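Local atomic coordinates of alpha-1,2-mannosyltransferase (Ktr4), putative (Neosartorya fumigata, PDB entry 7BOP), a protein that is a putative fungal mannosyltransferase of the GT-A clan, holding guanosine-5'-diphosphate and a manganese ion in this model. Residues Y57-A62 with E121-C126; A69-L74 with Y100-F105. All coordinates share one frame; numbering follows the deposited sequence.

Interaction 1: Y57-A62 with E121-C126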
ATOM      1  N   TYR A  57      11.765  19.482  15.119  1.00 33.19           N
ATOM      2  CA  TYR A  57      10.588  18.666  14.839  1.00 33.66           C
ATOM      3  C   TYR A  57       9.572  18.759  15.981  1.00 34.94           C
ATOM      4  O   TYR A  57       8.746  17.864  16.159  1.00 36.08           O
ATOM      5  CB  TYR A  57      10.995  17.207  14.568  1.00 32.64           C
ATOM      6  CG  TYR A  57      11.483  16.948  13.152  1.00 31.45           C
ATOM      7  CD1 TYR A  57      10.584  16.822  12.093  1.00 32.24           C
ATOM      8  CD2 TYR A  57      12.834  16.788  12.879  1.00 32.02           C
ATOM      9  CE1 TYR A  57      11.029  16.569  10.792  1.00 31.92           C
ATOM     10  CE2 TYR A  57      13.294  16.529  11.589  1.00 32.52           C
ATOM     11  CZ  TYR A  57      12.388  16.412  10.551  1.00 32.46           C
ATOM     12  OH  TYR A  57      12.849  16.153   9.285  1.00 32.12           O
ATOM     13  N   ALA A  58       9.593  19.863  16.734  1.00 35.52           N
ATOM     14  CA  ALA A  58       8.617  20.069  17.804  1.00 36.93           C
ATOM     15  C   ALA A  58       7.193  20.052  17.228  1.00 35.96           C
ATOM     16  O   ALA A  58       6.954  20.603  16.150  1.00 34.56           O
ATOM     17  CB  ALA A  58       8.882  21.381  18.548  1.00 37.72           C
ATOM     18  N   PRO A  59       6.251  19.414  17.941  1.00 37.35           N
ATOM     19  CA  PRO A  59       4.908  19.203  17.385  1.00 40.42           C
ATOM     20  C   PRO A  59       4.134  20.486  17.064  1.00 42.14           C
ATOM     21  O   PRO A  59       3.338  20.494  16.124  1.00 42.43           O
ATOM     22  CB  PRO A  59       4.190  18.387  18.465  1.00 39.77           C
ATOM     23  CG  PRO A  59       4.981  18.579  19.701  1.00 39.54           C
ATOM     24  CD  PRO A  59       6.387  18.865  19.299  1.00 37.74           C
ATOM     25  N   ASN A  60       4.370  21.554  17.819  1.00 43.77           N
ATOM     26  CA  ASN A  60       3.651  22.814  17.596  1.00 47.51           C
ATOM     27  C   ASN A  60       4.524  23.957  17.058  1.00 46.27           C
ATOM     28  O   ASN A  60       4.058  25.088  16.975  1.00 47.82           O
ATOM     29  CB  ASN A  60       2.926  23.202  18.888  1.00 49.40           C
ATOM     30  CG  ASN A  60       1.919  22.146  19.310  1.00 51.22           C
ATOM     31  OD1 ASN A  60       1.072  21.741  18.517  1.00 53.11           O
ATOM     32  ND2 ASN A  60       2.020  21.674  20.543  1.00 54.49           N
ATOM     33  N   SER A  61       5.757  23.657  16.650  1.00 42.91           N
ATOM     34  CA  SER A  61       6.620  24.655  16.010  1.00 39.63           C
ATOM     35  C   SER A  61       6.064  25.095  14.662  1.00 40.65           C
ATOM     36  O   SER A  61       5.611  24.265  13.865  1.00 38.23           O
ATOM     37  CB  SER A  61       8.040  24.110  15.815  1.00 37.69           C
ATOM     38  OG  SER A  61       8.825  24.993  15.026  1.00 36.68           O
ATOM     39  N   ALA A  62       6.122  26.402  14.412  1.00 37.31           N
ATOM     40  CA  ALA A  62       5.743  26.972  13.135  1.00 37.26           C
ATOM     41  C   ALA A  62       6.898  26.948  12.142  1.00 34.53           C
ATOM     42  O   ALA A  62       6.712  27.334  11.001  1.00 35.06           O
ATOM     43  CB  ALA A  62       5.267  28.412  13.325  1.00 40.30           C
ATOM     44  N   GLU A 121      -2.986   9.773  21.760  1.00 39.95           N
ATOM     45  CA  GLU A 121      -1.836   8.930  21.443  1.00 38.35           C
ATOM     46  C   GLU A 121      -0.714   9.629  20.678  1.00 39.50           C
ATOM     47  O   GLU A 121       0.266   8.981  20.306  1.00 40.32           O
ATOM     48  CB  GLU A 121      -2.312   7.715  20.637  1.00 39.85           C
ATOM     49  CG  GLU A 121      -3.274   6.806  21.385  1.00 40.83           C
ATOM     50  CD  GLU A 121      -2.701   6.219  22.663  1.00 40.60           C
ATOM     51  OE1 GLU A 121      -1.464   6.117  22.799  1.00 42.79           O
ATOM     52  OE2 GLU A 121      -3.492   5.832  23.540  1.00 40.63           O
ATOM     53  N   THR A 122      -0.842  10.930  20.430  1.00 37.66           N
ATOM     54  CA  THR A 122       0.152  11.645  19.636  1.00 38.16           C
ATOM     55  C   THR A 122       0.246  13.091  20.094  1.00 39.35           C
ATOM     56  O   THR A 122      -0.745  13.664  20.554  1.00 38.92           O
ATOM     57  CB  THR A 122      -0.181  11.577  18.125  1.00 37.98           C
ATOM     58  OG1 THR A 122       0.824  12.250  17.366  1.00 37.12           O
ATOM     59  CG2 THR A 122      -1.519  12.212  17.801  1.00 39.47           C
ATOM     60  N   LYS A 123       1.436  13.665  19.970  1.00 38.58           N
ATOM     61  CA  LYS A 123       1.637  15.099  20.206  1.00 39.03           C
ATOM     62  C   LYS A 123       1.335  15.905  18.959  1.00 37.94           C
ATOM     63  O   LYS A 123       1.206  17.125  19.038  1.00 36.17           O
ATOM     64  CB  LYS A 123       3.070  15.384  20.650  1.00 39.67           C
ATOM     65  CG  LYS A 123       3.526  14.593  21.868  1.00 41.21           C
ATOM     66  CD  LYS A 123       4.908  15.018  22.355  1.00 43.25           C
ATOM     67  CE  LYS A 123       6.022  14.918  21.297  1.00 44.98           C
ATOM     68  NZ  LYS A 123       6.189  13.568  20.688  1.00 43.76           N
ATOM     69  N   ALA A 124       1.248  15.243  17.798  1.00 37.76           N
ATOM     70  CA  ALA A 124       0.968  15.948  16.547  1.00 37.87           C
ATOM     71  C   ALA A 124      -0.507  16.287  16.431  1.00 37.76           C
ATOM     72  O   ALA A 124      -1.340  15.734  17.147  1.00 36.36           O
ATOM     73  CB  ALA A 124       1.410  15.118  15.350  1.00 38.46           C
ATOM     74  N   LYS A 125      -0.824  17.175  15.492  1.00 39.78           N
ATOM     75  CA  LYS A 125      -2.211  17.510  15.185  1.00 43.80           C
ATOM     76  C   LYS A 125      -2.900  16.321  14.512  1.00 41.80           C
ATOM     77  O   LYS A 125      -2.307  15.675  13.642  1.00 39.75           O
ATOM     78  CB  LYS A 125      -2.309  18.720  14.251  1.00 49.10           C
ATOM     79  CG  LYS A 125      -1.787  20.039  14.820  1.00 55.84           C
ATOM     80  CD  LYS A 125      -0.307  20.271  14.517  1.00 62.35           C
ATOM     81  CE  LYS A 125       0.054  21.751  14.432  1.00 67.19           C
ATOM     82  NZ  LYS A 125      -0.099  22.450  15.738  1.00 71.12           N
ATOM     83  N   CYS A 126      -4.133  16.047  14.935  1.00 39.44           N
ATOM     84  CA  CYS A 126      -5.004  15.065  14.312  1.00 39.60           C
ATOM     85  C   CYS A 126      -6.138  15.769  13.597  1.00 42.01           C
ATOM     86  O   CYS A 126      -6.707  16.715  14.137  1.00 43.22           O
ATOM     87  CB  CYS A 126      -5.611  14.140  15.355  1.00 39.79           C
ATOM     88  SG  CYS A 126      -4.442  12.989  16.080  1.00 41.69           S
TER
HETATM   89  O   HOH W   1       2.326  18.190  14.400  1.00 47.85           O
HETATM   90  O   HOH W   2       1.215  18.685  21.309  1.00 46.57           O
HETATM   91  O   HOH W   3      -0.175  19.339  17.881  1.00 51.42           O

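Interaction 2: A69-L74 with Y100-F105. With GDP (guanosine-5'-diphosphate), chain H.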
ATOM      1  N   ALA A  69       3.545  16.567   4.317  1.00 33.72           N
ATOM      2  CA  ALA A  69       3.204  15.149   4.341  1.00 34.51           C
ATOM      3  C   ALA A  69       2.347  14.840   5.557  1.00 34.46           C
ATOM      4  O   ALA A  69       2.358  15.591   6.540  1.00 33.97           O
ATOM      5  CB  ALA A  69       4.476  14.310   4.343  1.00 33.51           C
ATOM      6  N   ALA A  70       1.586  13.751   5.479  1.00 31.53           N
ATOM      7  CA  ALA A  70       0.728  13.328   6.565  1.00 31.30           C
ATOM      8  C   ALA A  70       0.675  11.808   6.668  1.00 32.50           C
ATOM      9  O   ALA A  70       0.825  11.098   5.672  1.00 31.23           O
ATOM     10  CB  ALA A  70      -0.673  13.872   6.365  1.00 32.30           C
ATOM     11  N   LEU A  71       0.462  11.337   7.888  1.00 32.29           N
ATOM     12  CA  LEU A  71       0.036   9.973   8.146  1.00 33.81           C
ATOM     13  C   LEU A  71      -1.458   9.966   7.879  1.00 35.16           C
ATOM     14  O   LEU A  71      -2.166  10.851   8.383  1.00 34.41           O
ATOM     15  CB  LEU A  71       0.312   9.600   9.606  1.00 34.08           C
ATOM     16  CG  LEU A  71       1.788   9.690  10.011  1.00 35.14           C
ATOM     17  CD1 LEU A  71       1.953   9.685  11.520  1.00 35.60           C
ATOM     18  CD2 LEU A  71       2.604   8.579   9.363  1.00 36.79           C
ATOM     19  N   ILE A  72      -1.941   9.012   7.074  1.00 33.09           N
ATOM     20  CA  ILE A  72      -3.368   8.944   6.732  1.00 32.35           C
ATOM     21  C   ILE A  72      -3.931   7.564   6.987  1.00 33.65           C
ATOM     22  O   ILE A  72      -3.205   6.554   6.929  1.00 32.00           O
ATOM     23  CB  ILE A  72      -3.683   9.396   5.281  1.00 33.18           C
ATOM     24  CG1 ILE A  72      -3.166   8.404   4.226  1.00 31.77           C
ATOM     25  CG2 ILE A  72      -3.131  10.800   5.019  1.00 33.46           C
ATOM     26  CD1 ILE A  72      -3.597   8.766   2.819  1.00 33.00           C
ATOM     27  N   SER A  73      -5.225   7.513   7.282  1.00 32.57           N
ATOM     28  CA  SER A  73      -5.873   6.237   7.550  1.00 33.41           C
ATOM     29  C   SER A  73      -7.360   6.311   7.246  1.00 35.72           C
ATOM     30  O   SER A  73      -8.056   7.174   7.784  1.00 33.76           O
ATOM     31  CB  SER A  73      -5.634   5.802   8.996  1.00 33.99           C
ATOM     32  OG  SER A  73      -6.142   4.499   9.245  1.00 34.23           O
ATOM     33  N   LEU A  74      -7.820   5.436   6.347  1.00 35.39           N
ATOM     34  CA  LEU A  74      -9.244   5.169   6.165  1.00 36.58           C
ATOM     35  C   LEU A  74      -9.621   4.137   7.205  1.00 37.53           C
ATOM     36  O   LEU A  74      -9.069   3.039   7.220  1.00 39.38           O
ATOM     37  CB  LEU A  74      -9.538   4.631   4.765  1.00 37.67           C
ATOM     38  CG  LEU A  74     -11.028   4.422   4.441  1.00 37.54           C
ATOM     39  CD1 LEU A  74     -11.750   5.747   4.219  1.00 36.22           C
ATOM     40  CD2 LEU A  74     -11.183   3.520   3.223  1.00 37.66           C
ATOM     41  N   TYR A 100       4.702  14.291  12.565  1.00 32.81           N
ATOM     42  CA  TYR A 100       3.864  14.557  11.408  1.00 31.92           C
ATOM     43  C   TYR A 100       2.386  14.381  11.798  1.00 30.68           C
ATOM     44  O   TYR A 100       2.061  13.580  12.684  1.00 31.47           O
ATOM     45  CB  TYR A 100       4.262  13.649  10.228  1.00 30.91           C
ATOM     46  CG  TYR A 100       5.423  14.173   9.437  1.00 30.72           C
ATOM     47  CD1 TYR A 100       5.214  15.051   8.376  1.00 31.06           C
ATOM     48  CD2 TYR A 100       6.738  13.815   9.749  1.00 31.02           C
ATOM     49  CE1 TYR A 100       6.272  15.546   7.641  1.00 31.82           C
ATOM     50  CE2 TYR A 100       7.805  14.314   9.019  1.00 32.00           C
ATOM     51  CZ  TYR A 100       7.564  15.174   7.961  1.00 31.79           C
ATOM     52  OH  TYR A 100       8.599  15.663   7.225  1.00 32.20           O
ATOM     53  N   PRO A 101       1.486  15.142  11.161  1.00 31.86           N
ATOM     54  CA  PRO A 101       0.067  15.045  11.515  1.00 33.05           C
ATOM     55  C   PRO A 101      -0.594  13.743  11.049  1.00 33.95           C
ATOM     56  O   PRO A 101      -0.135  13.126  10.074  1.00 31.57           O
ATOM     57  CB  PRO A 101      -0.555  16.220  10.774  1.00 32.30           C
ATOM     58  CG  PRO A 101       0.315  16.404   9.582  1.00 32.19           C
ATOM     59  CD  PRO A 101       1.702  16.038  10.008  1.00 31.63           C
ATOM     60  N   TRP A 102      -1.648  13.347  11.770  1.00 34.11           N
ATOM     61  CA  TRP A 102      -2.523  12.242  11.385  1.00 33.89           C
ATOM     62  C   TRP A 102      -3.805  12.799  10.781  1.00 36.23           C
ATOM     63  O   TRP A 102      -4.441  13.693  11.373  1.00 35.76           O
ATOM     64  CB  TRP A 102      -2.907  11.386  12.585  1.00 34.12           C
ATOM     65  CG  TRP A 102      -1.837  10.572  13.196  1.00 35.05           C
ATOM     66  CD1 TRP A 102      -0.905  10.989  14.108  1.00 34.56           C
ATOM     67  CD2 TRP A 102      -1.607   9.172  12.996  1.00 33.96           C
ATOM     68  NE1 TRP A 102      -0.108   9.939  14.476  1.00 36.49           N
ATOM     69  CE2 TRP A 102      -0.514   8.810  13.809  1.00 35.09           C
ATOM     70  CE3 TRP A 102      -2.211   8.192  12.200  1.00 33.82           C
ATOM     71  CZ2 TRP A 102      -0.008   7.503  13.851  1.00 36.21           C
ATOM     72  CZ3 TRP A 102      -1.714   6.893  12.243  1.00 33.63           C
ATOM     73  CH2 TRP A 102      -0.622   6.561  13.060  1.00 34.90           C
ATOM     74  N   ILE A 103      -4.189  12.280   9.611  1.00 33.50           N
ATOM     75  CA  ILE A 103      -5.462  12.607   8.984  1.00 33.76           C
ATOM     76  C   ILE A 103      -6.266  11.317   8.820  1.00 35.97           C
ATOM     77  O   ILE A 103      -5.874  10.407   8.064  1.00 34.07           O
ATOM     78  CB  ILE A 103      -5.279  13.333   7.636  1.00 33.57           C
ATOM     79  CG1 ILE A 103      -4.310  14.510   7.787  1.00 35.05           C
ATOM     80  CG2 ILE A 103      -6.612  13.846   7.117  1.00 34.41           C
ATOM     81  CD1 ILE A 103      -3.999  15.248   6.511  1.00 35.46           C
ATOM     82  N   PHE A 104      -7.388  11.244   9.539  1.00 35.32           N
ATOM     83  CA  PHE A 104      -8.283  10.096   9.502  1.00 35.24           C
ATOM     84  C   PHE A 104      -9.447  10.351   8.552  1.00 36.53           C
ATOM     85  O   PHE A 104      -9.992  11.465   8.506  1.00 35.99           O
ATOM     86  CB  PHE A 104      -8.787   9.786  10.908  1.00 35.52           C
ATOM     87  CG  PHE A 104      -7.680   9.526  11.886  1.00 36.30           C
ATOM     88  CD1 PHE A 104      -6.989   8.322  11.859  1.00 35.99           C
ATOM     89  CD2 PHE A 104      -7.309  10.489  12.823  1.00 36.08           C
ATOM     90  CE1 PHE A 104      -5.954   8.076  12.741  1.00 36.48           C
ATOM     91  CE2 PHE A 104      -6.276  10.245  13.717  1.00 36.95           C
ATOM     92  CZ  PHE A 104      -5.599   9.033  13.683  1.00 37.43           C
ATOM     93  N   PHE A 105      -9.800   9.322   7.779  1.00 34.44           N
ATOM     94  CA  PHE A 105     -10.889   9.378   6.802  1.00 34.23           C
ATOM     95  C   PHE A 105     -11.921   8.313   7.094  1.00 36.24           C
ATOM     96  O   PHE A 105     -11.587   7.211   7.526  1.00 36.36           O
ATOM     97  CB  PHE A 105     -10.351   9.175   5.390  1.00 33.89           C
ATOM     98  CG  PHE A 105      -9.440  10.276   4.932  1.00 33.18           C
ATOM     99  CD1 PHE A 105      -9.960  11.404   4.303  1.00 32.56           C
ATOM    100  CD2 PHE A 105      -8.071  10.192   5.130  1.00 32.74           C
ATOM    101  CE1 PHE A 105      -9.123  12.417   3.873  1.00 32.68           C
ATOM    102  CE2 PHE A 105      -7.229  11.212   4.707  1.00 33.79           C
ATOM    103  CZ  PHE A 105      -7.753  12.322   4.070  1.00 32.16           C
TER
HETATM  104  PB  GDP H 402      -8.007  -5.950   4.457  1.00 50.77           P
HETATM  105  O1B GDP H 402      -8.513  -7.155   5.197  1.00 50.65           O
HETATM  106  O2B GDP H 402      -6.804  -5.258   5.122  1.00 47.74           O
HETATM  107  O3B GDP H 402      -7.851  -6.115   2.958  1.00 48.79           O
HETATM  108  O3A GDP H 402      -9.279  -4.948   4.605  1.00 49.25           O
HETATM  109  PA  GDP H 402      -9.584  -3.977   5.870  1.00 48.06           P
HETATM  110  O1A GDP H 402     -10.917  -4.339   6.479  1.00 47.04           O
HETATM  111  O2A GDP H 402      -8.306  -3.884   6.733  1.00 48.67           O
HETATM  112  O5' GDP H 402      -9.823  -2.631   5.022  1.00 46.05           O
HETATM  113  C5' GDP H 402      -8.729  -1.912   4.450  1.00 46.57           C
HETATM  114  C4' GDP H 402      -8.659  -0.507   5.043  1.00 46.69           C
HETATM  115  O4' GDP H 402      -9.853   0.205   4.705  1.00 46.54           O
HETATM  116  C3' GDP H 402      -8.597  -0.467   6.563  1.00 45.40           C
HETATM  117  O3' GDP H 402      -7.850   0.704   6.931  1.00 43.60           O
HETATM  118  C2' GDP H 402     -10.049  -0.379   7.003  1.00 46.38           C
HETATM  119  O2' GDP H 402     -10.192   0.281   8.261  1.00 44.16           O
HETATM  120  C1' GDP H 402     -10.666   0.423   5.861  1.00 45.21           C
HETATM  121  N9  GDP H 402     -12.065   0.127   5.470  1.00 47.09           N
HETATM  122  C8  GDP H 402     -12.566  -0.966   4.828  1.00 45.68           C
HETATM  123  N7  GDP H 402     -13.893  -0.812   4.604  1.00 44.77           N
HETATM  124  C5  GDP H 402     -14.254   0.391   5.093  1.00 45.48           C
HETATM  125  C6  GDP H 402     -15.496   1.187   5.191  1.00 44.45           C
HETATM  126  O6  GDP H 402     -16.552   0.716   4.739  1.00 41.97           O
HETATM  127  N1  GDP H 402     -15.448   2.407   5.769  1.00 44.87           N
HETATM  128  C2  GDP H 402     -14.291   2.926   6.254  1.00 44.27           C
HETATM  129  N2  GDP H 402     -14.278   4.153   6.834  1.00 43.47           N
HETATM  130  N3  GDP H 402     -13.120   2.243   6.205  1.00 43.81           N
HETATM  131  C4  GDP H 402     -13.047   1.009   5.645  1.00 44.89           C

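Interaction 1: Y57-A62 with E121-C126
Pro59 and Asn60, the central pair of a type I beta turn from Ala58 to Ser61, rest against Lys123 and Lys125 in the loop that leads into strand 126-130. From CB of Lys125 the chain leaves with CG anti to the carbonyl carbon; a chi2 of 91°, off the staggered positions, places CD 4.0 Å from Pro59 O, and CE follows at 3.9 Å from the same Pro59 O. At the tip, NZ donates to Asn60 OD1 at 3.1 Å, lying in the plane of the amide and on a lone pair, with a C=O...N angle of 140°. This is the one direct hydrogen bond between the segments. Pro59 CB packs against the carbonyl oxygen of Lys123, 3.3 Å from Lys123 O, and the apolar touch is that of Pro59 CG, 3.8 Å from Lys123 CB. The bent Lys123 chain carries its own ammonium elsewhere, to Ser96 O and Asn99 OD1. Within 121-126, Thr122 OG1 accepts from Ala124 N, two residues on, an ST turn. Water does much of the remaining joining at this surface contact. Lys123 O takes a hydrogen from each of two waters, and these reach the two ends of the Asn60 amide: one accepts from ND2 at 3.2 Å, while the other donates to OD1 at 2.8 Å.

Interaction 2: A69-L74 with Y100-F105
The carbonyl oxygen of Leu71 is gripped twice from the neighbouring strand: Ile103 N donates to it at 2.8 Å, and Trp102 CA makes a CA-H...O contact with Leu71 O at 3.3 Å. Ser73 O is held in the same way by Phe105 N and the CA of Phe104, while Leu71 N and Ser73 N donate back to Pro101 O and Ile103 O, which makes the parallel ladder of a Rossmann-like GT-A sheet. On the face carrying Leu71 and Trp102, Leu71 CD1 lies over the indole in a CH-pi contact, 3.7 Å from the centroid of its five-membered ring; the indole NE1 is bonded to Glu91. On the face carrying Ile72 and Phe105, Ile72 CB meets the edge of the phenyl ring at CE2, 4.0 Å away, and Ala70 CB touches Ile103 CD1. At the strand end, Leu74 O accepts from O3' of GDP at 2.6 Å, and Leu74 CG, anti to the backbone N (chi1 -175°), lies 3.5 Å from N3 of its guanine. Helix 80-98 links the strands as a beta-alpha-beta unit and packs on the Leu71 and Trp102 face, while strands 189-192 and 126-130 extend the sheet beyond 69-74 and 102-106.

Interaction 2 is nested along the chain inside the loop closed by interaction 1: segment 57-62 comes first, then the two paired strands with helix 80-98 between them, and last 121-126. The centres are 13 Å apart, one contact at the surface and the other buried. They meet where 121-126 runs into strand 126-130, the parallel neighbour of 102-106; Lys125 O lies 3.1 Å from Trp102 N, a probable hydrogen bond. Glu91 of helix 80-98 ties them further, since the OE2 that serves the indole of interaction 2 also bonds Thr122 OG1 of interaction 1. The sheet thus runs from the water-bridged outer loop to the GDP pocket.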